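Local coordinates for protein peptide ABC transporter permease (Staphylococcus hominis, PDB 6EXS) that probably carries peptides across the membrane as a POT-family transporter of the major facilitator superfamily, and binds a thioalcohol-conjugated peptide, a malodour precursor, at residues T87-I98 against G124-I135; L413-A421 against A431-L439. All blocks are in the same frame, centred on the assembly; numbering follows the deposited sequence.

Contact 1 of 2, residues T87-I98 against G124-I135; sequences TRGATLLGAVLI and GSGLMKPNISNI. With OLC ((2R)-2,3-dihydroxypropyl (9Z)-octadec-9-enoate), chain M.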
loop_
_atom_site.group_PDB
_atom_site.type_symbol
_atom_site.label_atom_id
_atom_site.label_comp_id
_atom_site.label_asym_id
_atom_site.label_seq_id
_atom_site.Cartn_x
_atom_site.Cartn_y
_atom_site.Cartn_z
ATOM N N THR A 87 -16.942 -12.300 -3.428
ATOM C CA THR A 87 -15.912 -11.334 -3.821
ATOM C C THR A 87 -16.461 -10.279 -4.783
ATOM O O THR A 87 -16.021 -9.133 -4.720
ATOM C CB THR A 87 -14.651 -12.039 -4.334
ATOM O OG1 THR A 87 -15.008 -12.910 -5.400
ATOM C CG2 THR A 87 -13.953 -12.847 -3.244
ATOM N N ARG A 88 -17.453 -10.641 -5.627
ATOM C CA ARG A 88 -18.051 -9.721 -6.608
ATOM C C ARG A 88 -18.788 -8.565 -5.958
ATOM O O ARG A 88 -18.496 -7.406 -6.271
ATOM C CB ARG A 88 -18.949 -10.457 -7.616
ATOM C CG ARG A 88 -18.185 -11.420 -8.502
ATOM C CD ARG A 88 -17.546 -10.802 -9.741
ATOM N NE ARG A 88 -18.515 -10.516 -10.800
ATOM C CZ ARG A 88 -19.005 -11.419 -11.644
ATOM N NH1 ARG A 88 -18.639 -12.693 -11.551
ATOM N NH2 ARG A 88 -19.871 -11.058 -12.580
ATOM N N GLY A 89 -19.692 -8.891 -5.035
ATOM C CA GLY A 89 -20.465 -7.918 -4.277
ATOM C C GLY A 89 -19.583 -6.944 -3.529
ATOM O O GLY A 89 -19.792 -5.733 -3.620
ATOM N N ALA A 90 -18.546 -7.481 -2.843
ATOM C CA ALA A 90 -17.535 -6.750 -2.072
ATOM C C ALA A 90 -16.686 -5.795 -2.942
ATOM O O ALA A 90 -16.410 -4.672 -2.501
ATOM C CB ALA A 90 -16.643 -7.728 -1.319
ATOM N N THR A 91 -16.293 -6.230 -4.173
ATOM C CA THR A 91 -15.527 -5.427 -5.147
ATOM C C THR A 91 -16.395 -4.227 -5.600
ATOM O O THR A 91 -15.882 -3.116 -5.734
ATOM C CB THR A 91 -15.103 -6.303 -6.377
ATOM O OG1 THR A 91 -14.329 -7.418 -5.941
ATOM C CG2 THR A 91 -14.321 -5.515 -7.449
ATOM N N LEU A 92 -17.704 -4.474 -5.838
ATOM C CA LEU A 92 -18.677 -3.486 -6.306
ATOM C C LEU A 92 -19.036 -2.482 -5.216
ATOM O O LEU A 92 -19.045 -1.277 -5.489
ATOM C CB LEU A 92 -19.931 -4.186 -6.880
ATOM C CG LEU A 92 -21.086 -3.329 -7.459
ATOM C CD1 LEU A 92 -20.591 -2.242 -8.414
ATOM C CD2 LEU A 92 -22.089 -4.204 -8.170
ATOM N N LEU A 93 -19.331 -2.966 -3.990
ATOM C CA LEU A 93 -19.646 -2.074 -2.878
ATOM C C LEU A 93 -18.427 -1.215 -2.565
ATOM O O LEU A 93 -18.568 -0.004 -2.424
ATOM C CB LEU A 93 -20.150 -2.836 -1.640
ATOM C CG LEU A 93 -20.666 -1.969 -0.480
ATOM C CD1 LEU A 93 -21.749 -1.001 -0.938
ATOM C CD2 LEU A 93 -21.190 -2.832 0.640
ATOM N N GLY A 94 -17.245 -1.834 -2.577
ATOM C CA GLY A 94 -15.980 -1.146 -2.374
ATOM C C GLY A 94 -15.790 -0.003 -3.349
ATOM O O GLY A 94 -15.552 1.128 -2.931
ATOM N N ALA A 95 -15.960 -0.282 -4.653
ATOM C CA ALA A 95 -15.839 0.698 -5.740
ATOM C C ALA A 95 -16.771 1.907 -5.570
ATOM O O ALA A 95 -16.331 3.031 -5.782
ATOM C CB ALA A 95 -16.085 0.027 -7.083
ATOM N N VAL A 96 -18.048 1.673 -5.172
ATOM C CA VAL A 96 -19.067 2.709 -4.957
ATOM C C VAL A 96 -18.634 3.576 -3.770
ATOM O O VAL A 96 -18.586 4.801 -3.886
ATOM C CB VAL A 96 -20.494 2.094 -4.781
ATOM C CG1 VAL A 96 -21.514 3.153 -4.339
ATOM C CG2 VAL A 96 -20.960 1.414 -6.064
ATOM N N LEU A 97 -18.260 2.926 -2.653
ATOM C CA LEU A 97 -17.769 3.583 -1.449
ATOM C C LEU A 97 -16.521 4.443 -1.725
ATOM O O LEU A 97 -16.464 5.578 -1.250
ATOM C CB LEU A 97 -17.529 2.551 -0.343
ATOM C CG LEU A 97 -18.798 1.948 0.268
ATOM C CD1 LEU A 97 -18.462 0.808 1.186
ATOM C CD2 LEU A 97 -19.597 2.989 1.055
ATOM N N ILE A 98 -15.563 3.930 -2.551
ATOM C CA ILE A 98 -14.344 4.644 -2.959
ATOM C C ILE A 98 -14.715 5.935 -3.739
ATOM O O ILE A 98 -14.151 6.992 -3.439
ATOM C CB ILE A 98 -13.349 3.711 -3.717
ATOM C CG1 ILE A 98 -12.657 2.742 -2.746
ATOM C CG2 ILE A 98 -12.310 4.507 -4.540
ATOM C CD1 ILE A 98 -12.081 1.492 -3.400
ATOM N N GLY A 124 -14.001 1.247 1.542
ATOM C CA GLY A 124 -14.097 0.830 0.152
ATOM C C GLY A 124 -12.915 -0.010 -0.287
ATOM O O GLY A 124 -13.118 -1.077 -0.863
ATOM N N SER A 125 -11.667 0.455 0.004
ATOM C CA SER A 125 -10.408 -0.236 -0.331
ATOM C C SER A 125 -10.274 -1.608 0.367
ATOM O O SER A 125 -9.854 -2.574 -0.265
ATOM C CB SER A 125 -9.194 0.644 -0.050
ATOM O OG SER A 125 -9.266 1.869 -0.767
ATOM N N GLY A 126 -10.683 -1.702 1.627
ATOM C CA GLY A 126 -10.672 -2.969 2.350
ATOM C C GLY A 126 -11.597 -3.980 1.712
ATOM O O GLY A 126 -11.309 -5.175 1.729
ATOM N N LEU A 127 -12.689 -3.496 1.086
ATOM C CA LEU A 127 -13.678 -4.315 0.383
ATOM C C LEU A 127 -13.257 -4.651 -1.056
ATOM O O LEU A 127 -13.452 -5.780 -1.508
ATOM C CB LEU A 127 -15.053 -3.622 0.373
ATOM C CG LEU A 127 -15.880 -3.659 1.657
ATOM C CD1 LEU A 127 -17.075 -2.749 1.536
ATOM C CD2 LEU A 127 -16.367 -5.074 1.964
ATOM N N MET A 128 -12.717 -3.668 -1.781
ATOM C CA MET A 128 -12.325 -3.851 -3.161
ATOM C C MET A 128 -10.962 -4.502 -3.339
ATOM O O MET A 128 -10.867 -5.444 -4.131
ATOM C CB MET A 128 -12.399 -2.523 -3.930
ATOM C CG MET A 128 -12.425 -2.698 -5.428
ATOM S SD MET A 128 -12.304 -1.115 -6.264
ATOM C CE MET A 128 -11.911 -1.651 -7.911
ATOM N N LYS A 129 -9.904 -3.977 -2.669
ATOM C CA LYS A 129 -8.507 -4.421 -2.845
ATOM C C LYS A 129 -8.266 -5.943 -2.774
ATOM O O LYS A 129 -7.784 -6.473 -3.778
ATOM C CB LYS A 129 -7.546 -3.713 -1.894
ATOM C CG LYS A 129 -6.461 -2.949 -2.586
ATOM C CD LYS A 129 -6.443 -1.541 -2.057
ATOM C CE LYS A 129 -5.091 -0.943 -2.260
ATOM N NZ LYS A 129 -5.089 0.510 -1.978
ATOM N N PRO A 130 -8.544 -6.682 -1.666
ATOM C CA PRO A 130 -8.218 -8.112 -1.671
ATOM C C PRO A 130 -9.118 -8.958 -2.566
ATOM O O PRO A 130 -8.710 -10.027 -3.023
ATOM C CB PRO A 130 -8.352 -8.496 -0.195
ATOM C CG PRO A 130 -9.364 -7.564 0.341
ATOM C CD PRO A 130 -9.109 -6.277 -0.359
ATOM N N ASN A 131 -10.332 -8.458 -2.830
ATOM C CA ASN A 131 -11.380 -9.163 -3.547
ATOM C C ASN A 131 -11.247 -9.129 -5.059
ATOM O O ASN A 131 -11.518 -10.161 -5.682
ATOM C CB ASN A 131 -12.731 -8.697 -3.059
ATOM C CG ASN A 131 -12.909 -9.205 -1.641
ATOM O OD1 ASN A 131 -12.502 -10.331 -1.307
ATOM N ND2 ASN A 131 -13.395 -8.371 -0.749
ATOM N N ILE A 132 -10.755 -8.016 -5.640
ATOM C CA ILE A 132 -10.475 -7.914 -7.087
ATOM C C ILE A 132 -9.338 -8.899 -7.458
ATOM O O ILE A 132 -9.412 -9.547 -8.506
ATOM C CB ILE A 132 -10.202 -6.443 -7.571
ATOM C CG1 ILE A 132 -10.064 -6.364 -9.115
ATOM C CG2 ILE A 132 -9.014 -5.797 -6.858
ATOM C CD1 ILE A 132 -10.557 -5.078 -9.789
ATOM N N SER A 133 -8.329 -9.036 -6.554
ATOM C CA SER A 133 -7.153 -9.894 -6.696
ATOM C C SER A 133 -7.570 -11.349 -6.734
ATOM O O SER A 133 -7.078 -12.121 -7.560
ATOM C CB SER A 133 -6.186 -9.657 -5.540
ATOM O OG SER A 133 -4.923 -9.230 -6.014
ATOM N N ASN A 134 -8.498 -11.707 -5.841
ATOM C CA ASN A 134 -9.077 -13.024 -5.702
ATOM C C ASN A 134 -9.800 -13.437 -6.995
ATOM O O ASN A 134 -9.568 -14.548 -7.489
ATOM C CB ASN A 134 -10.020 -13.026 -4.508
ATOM C CG ASN A 134 -10.412 -14.396 -4.062
ATOM O OD1 ASN A 134 -11.199 -15.081 -4.716
ATOM N ND2 ASN A 134 -9.861 -14.829 -2.943
ATOM N N ILE A 135 -10.654 -12.536 -7.551
ATOM C CA ILE A 135 -11.410 -12.757 -8.799
ATOM C C ILE A 135 -10.460 -13.094 -9.950
ATOM O O ILE A 135 -10.689 -14.083 -10.640
ATOM C CB ILE A 135 -12.391 -11.586 -9.126
ATOM C CG1 ILE A 135 -13.527 -11.514 -8.073
ATOM C CG2 ILE A 135 -12.973 -11.717 -10.542
ATOM C CD1 ILE A 135 -14.226 -10.136 -7.955
HETATM C C24 OLC M . -24.491 -8.597 -2.134
HETATM C C5 OLC M . -25.501 -0.010 -3.452
HETATM C C4 OLC M . -24.253 -0.790 -3.829
HETATM C C3 OLC M . -24.449 -2.297 -3.821
HETATM C C2 OLC M . -23.170 -3.057 -4.142
HETATM C C21 OLC M . -23.340 -6.412 -2.612
HETATM C C1 OLC M . -23.316 -4.553 -4.136
HETATM C C22 OLC M . -24.664 -7.126 -2.455
HETATM O O19 OLC M . -23.160 -5.255 -5.102
HETATM O O25 OLC M . -23.971 -9.323 -3.241
HETATM O O23 OLC M . -25.427 -6.491 -1.423
HETATM O O20 OLC M . -23.598 -5.015 -2.905
HETATM O O HOH W 1 -13.252 -14.645 -6.461
#

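Contact 2 of 2, residues L413-A421 against A431-L439; sequences LSPTGNSAA and AQMMSVWLL. With OLC ((2R)-2,3-dihydroxypropyl (9Z)-octadec-9-enoate), chain D.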
loop_
_atom_site.group_PDB
_atom_site.type_symbol
_atom_site.label_atom_id
_atom_site.label_comp_id
_atom_site.label_asym_id
_atom_site.label_seq_id
_atom_site.Cartn_x
_atom_site.Cartn_y
_atom_site.Cartn_z
ATOM N N LEU A 413 12.951 -7.224 -3.048
ATOM C CA LEU A 413 12.049 -7.581 -1.961
ATOM C C LEU A 413 10.626 -7.992 -2.369
ATOM O O LEU A 413 10.141 -9.008 -1.869
ATOM C CB LEU A 413 12.006 -6.387 -0.987
ATOM C CG LEU A 413 11.500 -6.645 0.414
ATOM C CD1 LEU A 413 12.551 -6.284 1.438
ATOM C CD2 LEU A 413 10.229 -5.878 0.666
ATOM N N SER A 414 9.941 -7.178 -3.207
ATOM C CA SER A 414 8.541 -7.383 -3.614
ATOM C C SER A 414 8.225 -8.750 -4.285
ATOM O O SER A 414 7.292 -9.392 -3.792
ATOM C CB SER A 414 8.036 -6.234 -4.480
ATOM O OG SER A 414 7.173 -5.382 -3.747
ATOM N N PRO A 415 8.921 -9.246 -5.360
ATOM C CA PRO A 415 8.544 -10.565 -5.927
ATOM C C PRO A 415 8.808 -11.728 -4.968
ATOM O O PRO A 415 8.229 -12.809 -5.100
ATOM C CB PRO A 415 9.419 -10.688 -7.183
ATOM C CG PRO A 415 9.974 -9.330 -7.425
ATOM C CD PRO A 415 10.063 -8.669 -6.096
ATOM N N THR A 416 9.687 -11.466 -3.990
ATOM C CA THR A 416 10.164 -12.355 -2.936
ATOM C C THR A 416 9.174 -12.435 -1.757
ATOM O O THR A 416 9.032 -13.505 -1.166
ATOM C CB THR A 416 11.575 -11.902 -2.526
ATOM O OG1 THR A 416 12.305 -11.546 -3.701
ATOM C CG2 THR A 416 12.330 -12.958 -1.782
ATOM N N GLY A 417 8.512 -11.319 -1.439
ATOM C CA GLY A 417 7.519 -11.235 -0.371
ATOM C C GLY A 417 6.203 -11.899 -0.721
ATOM O O GLY A 417 5.600 -12.566 0.126
ATOM N N ASN A 418 5.755 -11.710 -1.983
ATOM C CA ASN A 418 4.521 -12.270 -2.551
ATOM C C ASN A 418 4.594 -13.799 -2.689
ATOM O O ASN A 418 3.583 -14.477 -2.497
ATOM C CB ASN A 418 4.217 -11.620 -3.914
ATOM C CG ASN A 418 3.791 -10.167 -3.849
ATOM O OD1 ASN A 418 4.422 -9.325 -3.200
ATOM N ND2 ASN A 418 2.729 -9.831 -4.569
ATOM N N SER A 419 5.791 -14.327 -3.022
ATOM C CA SER A 419 6.082 -15.756 -3.193
ATOM C C SER A 419 6.326 -16.468 -1.845
ATOM O O SER A 419 6.353 -17.700 -1.800
ATOM C CB SER A 419 7.291 -15.942 -4.107
ATOM O OG SER A 419 7.112 -15.293 -5.356
ATOM N N ALA A 420 6.504 -15.686 -0.760
ATOM C CA ALA A 420 6.753 -16.164 0.602
ATOM C C ALA A 420 5.469 -16.444 1.387
ATOM O O ALA A 420 5.474 -17.308 2.268
ATOM C CB ALA A 420 7.598 -15.153 1.351
ATOM N N ALA A 421 4.380 -15.707 1.078
ATOM C CA ALA A 421 3.068 -15.849 1.722
ATOM C C ALA A 421 2.292 -17.098 1.231
ATOM O O ALA A 421 1.187 -17.364 1.712
ATOM C CB ALA A 421 2.244 -14.585 1.505
ATOM N N ALA A 431 -4.736 -17.887 3.867
ATOM C CA ALA A 431 -5.298 -16.531 3.899
ATOM C C ALA A 431 -4.679 -15.724 5.052
ATOM O O ALA A 431 -4.543 -14.504 4.942
ATOM C CB ALA A 431 -6.809 -16.595 4.058
ATOM N N GLN A 432 -4.309 -16.417 6.155
ATOM C CA GLN A 432 -3.666 -15.839 7.336
ATOM C C GLN A 432 -2.215 -15.455 7.036
ATOM O O GLN A 432 -1.752 -14.418 7.514
ATOM C CB GLN A 432 -3.757 -16.791 8.535
ATOM C CG GLN A 432 -5.158 -16.847 9.150
ATOM C CD GLN A 432 -6.025 -17.973 8.625
ATOM O OE1 GLN A 432 -6.007 -18.337 7.438
ATOM N NE2 GLN A 432 -6.835 -18.534 9.508
ATOM N N MET A 433 -1.509 -16.273 6.225
ATOM C CA MET A 433 -0.135 -15.985 5.801
ATOM C C MET A 433 -0.145 -14.828 4.793
ATOM O O MET A 433 0.820 -14.066 4.727
ATOM C CB MET A 433 0.537 -17.229 5.204
ATOM C CG MET A 433 2.053 -17.178 5.241
ATOM S SD MET A 433 2.726 -17.248 6.918
ATOM C CE MET A 433 4.450 -17.363 6.552
ATOM N N MET A 434 -1.255 -14.684 4.029
ATOM C CA MET A 434 -1.465 -13.592 3.074
ATOM C C MET A 434 -1.544 -12.262 3.846
ATOM O O MET A 434 -1.087 -11.228 3.345
ATOM C CB MET A 434 -2.746 -13.818 2.260
ATOM C CG MET A 434 -2.540 -14.685 1.049
ATOM S SD MET A 434 -3.991 -14.709 -0.029
ATOM C CE MET A 434 -3.686 -13.242 -1.021
ATOM N N SER A 435 -2.091 -12.320 5.090
ATOM C CA SER A 435 -2.220 -11.195 6.017
ATOM C C SER A 435 -0.871 -10.747 6.579
ATOM O O SER A 435 -0.684 -9.544 6.718
ATOM C CB SER A 435 -3.176 -11.524 7.161
ATOM O OG SER A 435 -4.526 -11.590 6.732
ATOM N N VAL A 436 0.070 -11.683 6.886
ATOM C CA VAL A 436 1.374 -11.307 7.460
ATOM C C VAL A 436 2.273 -10.569 6.432
ATOM O O VAL A 436 2.943 -9.619 6.843
ATOM C CB VAL A 436 2.158 -12.414 8.227
ATOM C CG1 VAL A 436 1.355 -12.962 9.405
ATOM C CG2 VAL A 436 2.632 -13.535 7.315
ATOM N N TRP A 437 2.278 -10.949 5.126
ATOM C CA TRP A 437 3.073 -10.184 4.142
ATOM C C TRP A 437 2.442 -8.785 3.896
ATOM O O TRP A 437 3.162 -7.809 3.702
ATOM C CB TRP A 437 3.370 -10.961 2.829
ATOM C CG TRP A 437 3.726 -10.070 1.665
ATOM C CD1 TRP A 437 2.925 -9.761 0.604
ATOM C CD2 TRP A 437 4.900 -9.239 1.536
ATOM N NE1 TRP A 437 3.529 -8.808 -0.189
ATOM C CE2 TRP A 437 4.739 -8.466 0.363
ATOM C CE3 TRP A 437 6.059 -9.051 2.312
ATOM C CZ2 TRP A 437 5.718 -7.566 -0.083
ATOM C CZ3 TRP A 437 7.014 -8.134 1.887
ATOM C CH2 TRP A 437 6.844 -7.414 0.698
ATOM N N LEU A 438 1.106 -8.694 3.973
ATOM C CA LEU A 438 0.354 -7.447 3.845
ATOM C C LEU A 438 0.585 -6.561 5.094
ATOM O O LEU A 438 0.652 -5.334 4.980
ATOM C CB LEU A 438 -1.131 -7.788 3.687
ATOM C CG LEU A 438 -2.046 -6.760 3.030
ATOM C CD1 LEU A 438 -1.558 -6.360 1.630
ATOM C CD2 LEU A 438 -3.410 -7.327 2.890
ATOM N N LEU A 439 0.758 -7.204 6.270
ATOM C CA LEU A 439 1.037 -6.543 7.534
ATOM C C LEU A 439 2.451 -5.961 7.613
ATOM O O LEU A 439 2.652 -5.030 8.387
ATOM C CB LEU A 439 0.731 -7.448 8.735
ATOM C CG LEU A 439 -0.715 -7.381 9.245
ATOM C CD1 LEU A 439 -0.977 -8.458 10.257
ATOM C CD2 LEU A 439 -1.046 -6.012 9.850
HETATM C C24 OLC D . -9.464 -14.517 9.223
HETATM C C6 OLC D . -15.972 -6.940 10.149
HETATM C C5 OLC D . -15.139 -7.749 11.129
HETATM C C4 OLC D . -15.026 -9.221 10.772
HETATM C C3 OLC D . -14.263 -10.061 11.784
HETATM C C2 OLC D . -12.757 -10.108 11.541
HETATM C C21 OLC D . -10.784 -12.397 9.445
HETATM C C1 OLC D . -12.250 -11.450 11.094
HETATM C C22 OLC D . -9.663 -13.238 10.010
HETATM O O19 OLC D . -12.767 -12.504 11.366
HETATM O O25 OLC D . -8.384 -15.286 9.735
HETATM O O23 OLC D . -8.457 -12.472 9.986
HETATM O O20 OLC D . -11.133 -11.325 10.357
#

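Contact 1 of 2, residues T87-I98 against G124-I135
The backbone oxygen of Thr87, close to Asn131 across two successive transmembrane helices of the major facilitator fold, is gripped twice by Thr91. The amide N bonds it in the helical way, while the hydroxyl OG1, 2.7 Å from Thr87 O, comes in over the opposite face of the carbonyl, 37° out of its plane. With Thr91 OG1 lying beside its own backbone N (chi1 -58°), the hydroxyl can turn back one helical turn, and CG2 stays directed at Met128 CG. Thr91 is thus a knob among Met128, Asn131, Ile132 and Ile135.

The helices run roughly antiparallel, at 138°, and their axes close to 7.0 Å. Gly94 and Gly124 make this possible: their CA atoms lie 3.7 Å apart, and Gly94 CA is 3.2 Å from Gly124 O. On one flank of this glycine pair Leu127 fits as a knob among Ala90, Leu93, Gly94 and Leu97, its CD1 3.8 Å from Leu97 CD1. On the other, Met128 stretches out so that its sulfur reaches Ala95 and Ile98, with SD 3.9 Å from Ile98 CD1.

Pro130 kinks the second helix, and Asn131 N lacks its regular bond to Leu127 O, making only a weak one to Met128 O. The side-chain ND2 of Asn131 reaches Leu127 O instead, at 2.7 Å, and also bonds Gly77 O, while resting on the methyl of Ala90. Two acceptors thus satisfy the buried ND2 and probably fix the turn of its amide. Arg88 touches Ile135 only through its aliphatic stem; its guanidinium group bonds Tyr196, Asn200, Gly205 and Val207. Beside Thr87 a water joins the two helices, 2.7 Å from Thr87 OG1 and donating to Asn134 OD1.

Contact 2 of 2, residues L413-A421 against A431-L439
Helix 413-418 and helix 431-439 run nearly antiparallel, at 158°, but their axes come no closer than 10.8 Å, and the backbones draw close only at Ala421 and Met433. Across the wider part the indole of Trp437 fills the gap. Its CG stands anti to the backbone N (chi1 159°), which carries the ring away from its own helix to lie as a knob among Leu413, Gly417, Asn418 and Ala421.

Gly417 provides the bed for the ring. Its CA sits over the six-membered ring in a CH-pi contact, 3.7 Å from the Trp437 centroid and 8° off the normal. The carbonyl oxygen of Gly417 lies over that same face near the pyrrole part, 3.5 Å from Trp437 CG. Leu413 comes in at the edge instead, with CD2 in the ring plane and 3.7 Å from Trp437 CH2. The ring of Trp299 of helix 279-302 also meets the indole, at a steep inclination.

Closer to the turn, the methyl of Ala421 packs on Trp437 CB, and Ala421 O lies 3.6 Å from Met433 CB. Ser419 OG donates to Pro415 O at 2.7 Å, one turn back along the chain. Helix 396-418 also supplies Tyr403 and Cys406 to the peptide pocket, and its hairpin with helix 430-451 corresponds to helices that shape the intracellular gate in POT relatives. Most of the contact is apolar packing around one indole, which suggests that the ring acts as the spacer between helices too far apart for their backbones to meet.

How the contacts relate
Contact 1 is the more deeply buried and covers about twice the area; contact 2 is partly open at Asn418 and Met434. Each joins helices that follow one another closely in the chain, yet the means differ. In 87-98 against 124-135 small residues let backbones touch, with interlocking knobs and locally satisfied polar groups alongside. In 413-421 against 431-439 the helices stand apart and one aromatic ring bridges them. Both include a proline kink and a glycine used as a packing surface. Their centres are 20 Å apart and they do not touch, but Ser435 and Leu438 reach helix 74-106 at Ile75 and Ser74, linking the two neighbourhoods.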